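Local coordinates for protein exoglucanase A (Cellulomonas fimi, PDB 7CBD) that hydrolyses the 1,4-beta-glucosidic bonds of cellulose with inversion of anomeric configuration, releasing cellobiose from the non-reducing chain ends, this part being its family 6 catalytic domain, at residues R99-L104 with L151-T156; A115-Y120 with Y170-K175. All blocks are in the same frame, centred on the assembly; numbering follows the deposited sequence. Where two conformers were deposited one is given.

Interaction 1: residues R99-L104 with L151-T156; sequences RDCFAL and LPNLTT
Asn153 lays its CB and CG against the sulfur of Cys101: SG stands 3.5 Å from Asn153 CB and 3.8 Å from Asn153 CG. That sulfur is half of the disulfide to Cys163, so the asparagine packs on a covalent link between the 99-104 loop and helix 161-182. Cys101 SG sits between its own backbone N and carbonyl carbon (chi1 62°), a rotation that sets it facing Asn153. The amide oxygen of Asn153 reaches further along the loop, where Phe102 CB lies 3.3 Å from Asn153 OD1. Only the root of the phenylalanine meets the amide; in one of its two conformers the ring leads away, its plane 51° from that of the amide. No direct hydrogen bond joins the two segments. A water lies between them, weakly bonded from Phe102 N and 3.2 Å from Asn153 OD1, with other acceptors competing for its protons. The same OD1 accepts from Asn157 ND2, while ND2 of Asn153 bonds Ser150 O and Asp149 OD1, so both ends of the amide are engaged and its flip is fixed. The loop has its own bracing: a type I turn from Asp100 to Ala103 closes through Ala103 N to Asp100 O at 3.0 Å, and Arg99 NE forms a salt bridge with Asp100 OD2 at 2.9 Å, meeting it near the guanidinium plane. Asp149 is the predicted proton donor, which makes Asn153 a second-shell residue wedged between the acid and the disulfide-tethered loop, at the C-terminal ends of the parallel strands where the active site of a family 6 cellulase barrel lies.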
loop_
_atom_site.group_PDB
_atom_site.type_symbol
_atom_site.label_atom_id
_atom_site.label_comp_id
_atom_site.label_asym_id
_atom_site.label_seq_id
_atom_site.Cartn_x
_atom_site.Cartn_y
_atom_site.Cartn_z
ATOM N N ARG A 99 12.044 4.775 10.795
ATOM C CA ARG A 99 11.020 4.168 9.954
ATOM C C ARG A 99 10.861 2.684 10.258
ATOM O O ARG A 99 11.834 1.979 10.528
ATOM C CB ARG A 99 11.419 4.322 8.484
ATOM C CG ARG A 99 10.244 4.453 7.534
ATOM C CD ARG A 99 10.697 4.547 6.087
ATOM N NE ARG A 99 11.245 3.279 5.627
ATOM C CZ ARG A 99 11.860 3.108 4.464
ATOM N NH1 ARG A 99 12.002 4.125 3.619
ATOM N NH2 ARG A 99 12.332 1.911 4.143
ATOM N N ASP A 100 9.614 2.215 10.210
ATOM C CA ASP A 100 9.291 0.796 10.384
ATOM C C ASP A 100 9.822 0.265 11.717
ATOM O O ASP A 100 10.572 -0.709 11.771
ATOM C CB ASP A 100 9.812 -0.046 9.213
ATOM C CG ASP A 100 9.481 0.558 7.868
ATOM O OD1 ASP A 100 8.291 0.589 7.494
ATOM O OD2 ASP A 100 10.411 1.015 7.178
ATOM N N CYS A 101 9.404 0.916 12.804
ATOM C CA CYS A 101 10.033 0.669 14.099
ATOM C C CYS A 101 9.804 -0.738 14.637
ATOM O O CYS A 101 10.595 -1.199 15.466
ATOM C CB CYS A 101 9.588 1.709 15.123
ATOM S SG CYS A 101 7.813 1.726 15.473
ATOM N N PHE A 102 8.704 -1.307 14.291
ATOM C CA PHE A 102 8.413 -2.780 14.631
ATOM C C PHE A 102 9.298 -3.874 13.854
ATOM O O PHE A 102 9.208 -4.987 14.255
ATOM C CB PHE A 102 6.925 -3.023 14.342
ATOM C CG PHE A 102 6.347 -4.264 14.972
ATOM C CD1 PHE A 102 6.676 -4.633 16.265
ATOM C CD2 PHE A 102 5.428 -5.034 14.274
ATOM C CE1 PHE A 102 6.120 -5.761 16.837
ATOM C CE2 PHE A 102 4.867 -6.159 14.843
ATOM C CZ PHE A 102 5.210 -6.518 16.127
ATOM N N ALA A 103 10.018 -3.514 12.807
ATOM C CA ALA A 103 10.862 -4.434 12.124
ATOM C C ALA A 103 12.041 -4.740 13.021
ATOM O O ALA A 103 12.569 -3.909 13.660
ATOM C CB ALA A 103 11.279 -3.814 10.827
ATOM N N LEU A 104 12.442 -5.995 13.107
ATOM C CA LEU A 104 13.631 -6.275 13.960
ATOM C C LEU A 104 14.825 -6.213 12.985
ATOM O O LEU A 104 15.353 -7.214 12.555
ATOM C CB LEU A 104 13.445 -7.550 14.804
ATOM N N LEU A 151 2.336 5.693 12.103
ATOM C CA LEU A 151 1.633 6.069 13.330
ATOM C C LEU A 151 0.974 4.921 14.084
ATOM O O LEU A 151 1.028 4.928 15.327
ATOM C CB LEU A 151 0.645 7.212 13.067
ATOM C CG LEU A 151 1.301 8.554 12.746
ATOM C CD1 LEU A 151 0.280 9.512 12.151
ATOM C CD2 LEU A 151 1.932 9.170 13.984
ATOM N N PRO A 152 0.330 3.942 13.441
ATOM C CA PRO A 152 -0.316 2.872 14.219
ATOM C C PRO A 152 0.650 1.993 15.002
ATOM O O PRO A 152 0.196 1.246 15.879
ATOM C CB PRO A 152 -1.073 2.069 13.158
ATOM C CG PRO A 152 -1.298 3.049 12.031
ATOM C CD PRO A 152 -0.041 3.868 12.013
ATOM N N ASN A 153 1.953 2.045 14.718
ATOM C CA ASN A 153 2.903 1.367 15.593
ATOM C C ASN A 153 2.857 1.935 17.000
ATOM O O ASN A 153 3.206 1.241 17.958
ATOM C CB ASN A 153 4.321 1.520 15.052
ATOM C CG ASN A 153 4.581 0.651 13.858
ATOM O OD1 ASN A 153 4.681 -0.569 13.980
ATOM N ND2 ASN A 153 4.686 1.269 12.689
ATOM N N LEU A 154 2.430 3.191 17.148
ATOM C CA LEU A 154 2.478 3.847 18.447
ATOM C C LEU A 154 1.367 3.390 19.379
ATOM O O LEU A 154 1.448 3.651 20.586
ATOM C CB LEU A 154 2.472 5.373 18.274
ATOM C CG LEU A 154 3.525 5.931 17.302
ATOM C CD1 LEU A 154 3.537 7.452 17.359
ATOM C CD2 LEU A 154 4.922 5.355 17.540
ATOM N N THR A 155 0.345 2.709 18.855
ATOM C CA THR A 155 -0.753 2.201 19.663
ATOM C C THR A 155 -0.838 0.682 19.690
ATOM O O THR A 155 -1.669 0.140 20.426
ATOM C CB THR A 155 -2.083 2.739 19.128
ATOM O OG1 THR A 155 -2.125 2.515 17.713
ATOM C CG2 THR A 155 -2.214 4.227 19.411
ATOM N N THR A 156 -0.031 -0.015 18.902
ATOM C CA THR A 156 -0.019 -1.467 18.886
ATOM C C THR A 156 1.337 -2.069 19.211
ATOM O O THR A 156 1.393 -3.182 19.738
ATOM C CB THR A 156 -0.434 -1.985 17.503
ATOM O OG1 THR A 156 0.466 -1.469 16.511
ATOM C CG2 THR A 156 -1.869 -1.579 17.174
HETATM O O HOH W 1 6.968 -1.258 11.874
#

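Interaction 2: residues A115-Y120 with Y170-K175; sequences AGLARY and YRQGVK
Gln172 is the first residue of 170-175 to touch helix 114-132: its chain runs extended beyond CG and crosses the side chain of Leu117 at about a right angle. In one of its two conformers, Gln172 OE1 comes to 3.4 Å from Leu117 CD2, a van der Waals contact on the solvent-exposed side. Gly173 follows at the nearest backbone approach, its CA 6.9 Å from Leu117 CA. The segments 115-120 and 170-175 run nearly parallel, 12° apart, with axes 10.5 Å at closest approach. They are neighbours on the outside of the family 6 barrel, where helix 114-132 links parallel strands 87-93 and 141-146, and helix 161-182 links 141-146 and 187-192, as successive beta-alpha-beta units. A chi1 of 179° turns the Leu117 branch toward 170-175, and Leu117 CD1 rests 4.0 Å from Gly173 CA. With an alanine here, both methyls are gone, which is likely to open a gap beside Gly173 CA and leave the Gln172 amide oxygen without the CD2 it lies against. Tyr120, one turn on, brings its ring edge to the same glycine, with Tyr120 CE2 3.4 Å from Gly173 O, which lies near the ring plane, and 3.7 Å from Gly173 CA. A beta carbon on Gly173 would come tight against that CE2, so the bare backbone lets the ring in. The phenol hydroxyl continues past to bond Glu147. Val174 then points away from 115-120 and touches Val215 of helix 202-218.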
loop_
_atom_site.group_PDB
_atom_site.type_symbol
_atom_site.label_atom_id
_atom_site.label_comp_id
_atom_site.label_asym_id
_atom_site.label_seq_id
_atom_site.Cartn_x
_atom_site.Cartn_y
_atom_site.Cartn_z
ATOM N N ALA A 115 18.853 14.609 15.127
ATOM C CA ALA A 115 19.590 14.809 13.883
ATOM C C ALA A 115 18.867 14.152 12.717
ATOM O O ALA A 115 18.803 14.713 11.617
ATOM C CB ALA A 115 21.011 14.268 14.021
ATOM N N GLY A 116 18.310 12.960 12.943
ATOM C CA GLY A 116 17.533 12.314 11.898
ATOM C C GLY A 116 16.309 13.123 11.509
ATOM O O GLY A 116 15.993 13.267 10.324
ATOM N N LEU A 117 15.618 13.686 12.504
ATOM C CA LEU A 117 14.454 14.518 12.213
ATOM C C LEU A 117 14.843 15.785 11.464
ATOM O O LEU A 117 14.135 16.204 10.545
ATOM C CB LEU A 117 13.708 14.858 13.500
ATOM C CG LEU A 117 12.468 15.743 13.325
ATOM C CD1 LEU A 117 11.370 15.005 12.562
ATOM C CD2 LEU A 117 11.969 16.233 14.686
ATOM N N ALA A 118 15.955 16.417 11.841
ATOM C CA ALA A 118 16.370 17.618 11.120
ATOM C C ALA A 118 16.654 17.299 9.655
ATOM O O ALA A 118 16.331 18.094 8.764
ATOM C CB ALA A 118 17.574 18.264 11.807
ATOM N N ARG A 119 17.233 16.129 9.382
ATOM C CA ARG A 119 17.481 15.724 8.001
ATOM C C ARG A 119 16.181 15.390 7.277
ATOM O O ARG A 119 16.024 15.700 6.090
ATOM C CB ARG A 119 18.413 14.516 7.990
ATOM C CG ARG A 119 19.046 14.212 6.653
ATOM C CD ARG A 119 20.349 13.452 6.853
ATOM N NE ARG A 119 20.624 13.266 8.277
ATOM C CZ ARG A 119 21.463 12.366 8.785
ATOM N NH1 ARG A 119 22.140 11.548 7.991
ATOM N NH2 ARG A 119 21.621 12.290 10.097
ATOM N N TYR A 120 15.243 14.743 7.970
ATOM C CA TYR A 120 13.934 14.483 7.376
ATOM C C TYR A 120 13.282 15.779 6.907
ATOM O O TYR A 120 12.755 15.862 5.795
ATOM C CB TYR A 120 13.040 13.801 8.404
ATOM C CG TYR A 120 11.657 13.440 7.900
ATOM C CD1 TYR A 120 11.470 12.355 7.044
ATOM C CD2 TYR A 120 10.532 14.156 8.311
ATOM C CE1 TYR A 120 10.208 11.996 6.605
ATOM C CE2 TYR A 120 9.257 13.809 7.867
ATOM C CZ TYR A 120 9.106 12.724 7.020
ATOM O OH TYR A 120 7.856 12.371 6.589
ATOM N N TYR A 170 7.767 10.244 14.737
ATOM C CA TYR A 170 6.617 10.011 13.870
ATOM C C TYR A 170 5.615 11.145 14.011
ATOM O O TYR A 170 5.103 11.661 13.014
ATOM C CB TYR A 170 5.935 8.684 14.202
ATOM C CG TYR A 170 6.659 7.412 13.816
ATOM C CD1 TYR A 170 6.040 6.186 13.999
ATOM C CD2 TYR A 170 7.948 7.420 13.281
ATOM C CE1 TYR A 170 6.669 4.997 13.677
ATOM C CE2 TYR A 170 8.597 6.221 12.939
ATOM C CZ TYR A 170 7.948 5.016 13.156
ATOM O OH TYR A 170 8.555 3.812 12.861
ATOM N N ARG A 171 5.331 11.560 15.246
ATOM C CA ARG A 171 4.364 12.632 15.447
ATOM C C ARG A 171 4.859 13.941 14.836
ATOM O O ARG A 171 4.123 14.623 14.115
ATOM C CB ARG A 171 4.075 12.797 16.935
ATOM C CG ARG A 171 3.207 11.699 17.527
ATOM C CD ARG A 171 2.952 12.032 18.981
ATOM N NE ARG A 171 2.144 11.056 19.703
ATOM C CZ ARG A 171 0.832 11.164 19.885
ATOM N NH1 ARG A 171 0.162 12.185 19.361
ATOM N NH2 ARG A 171 0.186 10.246 20.590
ATOM N N GLN A 172 6.114 14.304 15.105
ATOM C CA GLN A 172 6.622 15.581 14.613
ATOM C C GLN A 172 6.906 15.527 13.117
ATOM O O GLN A 172 6.694 16.518 12.404
ATOM C CB GLN A 172 7.860 15.994 15.408
ATOM C CG GLN A 172 7.571 16.204 16.894
ATOM C CD GLN A 172 8.821 16.336 17.736
ATOM O OE1 GLN A 172 9.850 16.824 17.268
ATOM N NE2 GLN A 172 8.738 15.902 18.991
ATOM N N GLY A 173 7.370 14.378 12.622
ATOM C CA GLY A 173 7.654 14.257 11.205
ATOM C C GLY A 173 6.399 14.257 10.362
ATOM O O GLY A 173 6.346 14.913 9.320
ATOM N N VAL A 174 5.365 13.532 10.802
ATOM C CA VAL A 174 4.111 13.551 10.059
ATOM C C VAL A 174 3.486 14.942 10.101
ATOM O O VAL A 174 2.967 15.427 9.089
ATOM C CB VAL A 174 3.148 12.441 10.529
ATOM C CG1 VAL A 174 1.780 12.608 9.869
ATOM C CG2 VAL A 174 3.717 11.076 10.197
ATOM N N LYS A 175 3.536 15.619 11.257
ATOM C CA LYS A 175 3.057 17.000 11.318
ATOM C C LYS A 175 3.768 17.872 10.289
ATOM O O LYS A 175 3.132 18.656 9.573
ATOM C CB LYS A 175 3.239 17.582 12.724
ATOM C CG LYS A 175 3.047 19.101 12.765
ATOM C CD LYS A 175 3.267 19.712 14.137
ATOM C CE LYS A 175 3.550 21.229 14.042
ATOM N NZ LYS A 175 2.440 22.040 13.429
#

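Overall arrangement
From the N terminus, strand 87-93 leads into the loop 99-104, then helix 114-132 carries 115-120; strand 141-146 runs on to 151-156, and helix 161-182 carries 170-175. Interaction 1 closes a loop of 46 residues and interaction 2 one of 49. The two cross, since their segments alternate along the chain. Interaction 1 joins the loop after strand 87-93 to the turn and short helix after strand 141-146, beside the predicted acid; interaction 2 joins the longer helices that come next, on the outer layer. Their centres are 15 Å apart, yet they touch: Tyr170 lies 3.0 Å by its OH from Cys101 N, a weak hydrogen bond, and packs by CD1 on Leu154 CD2.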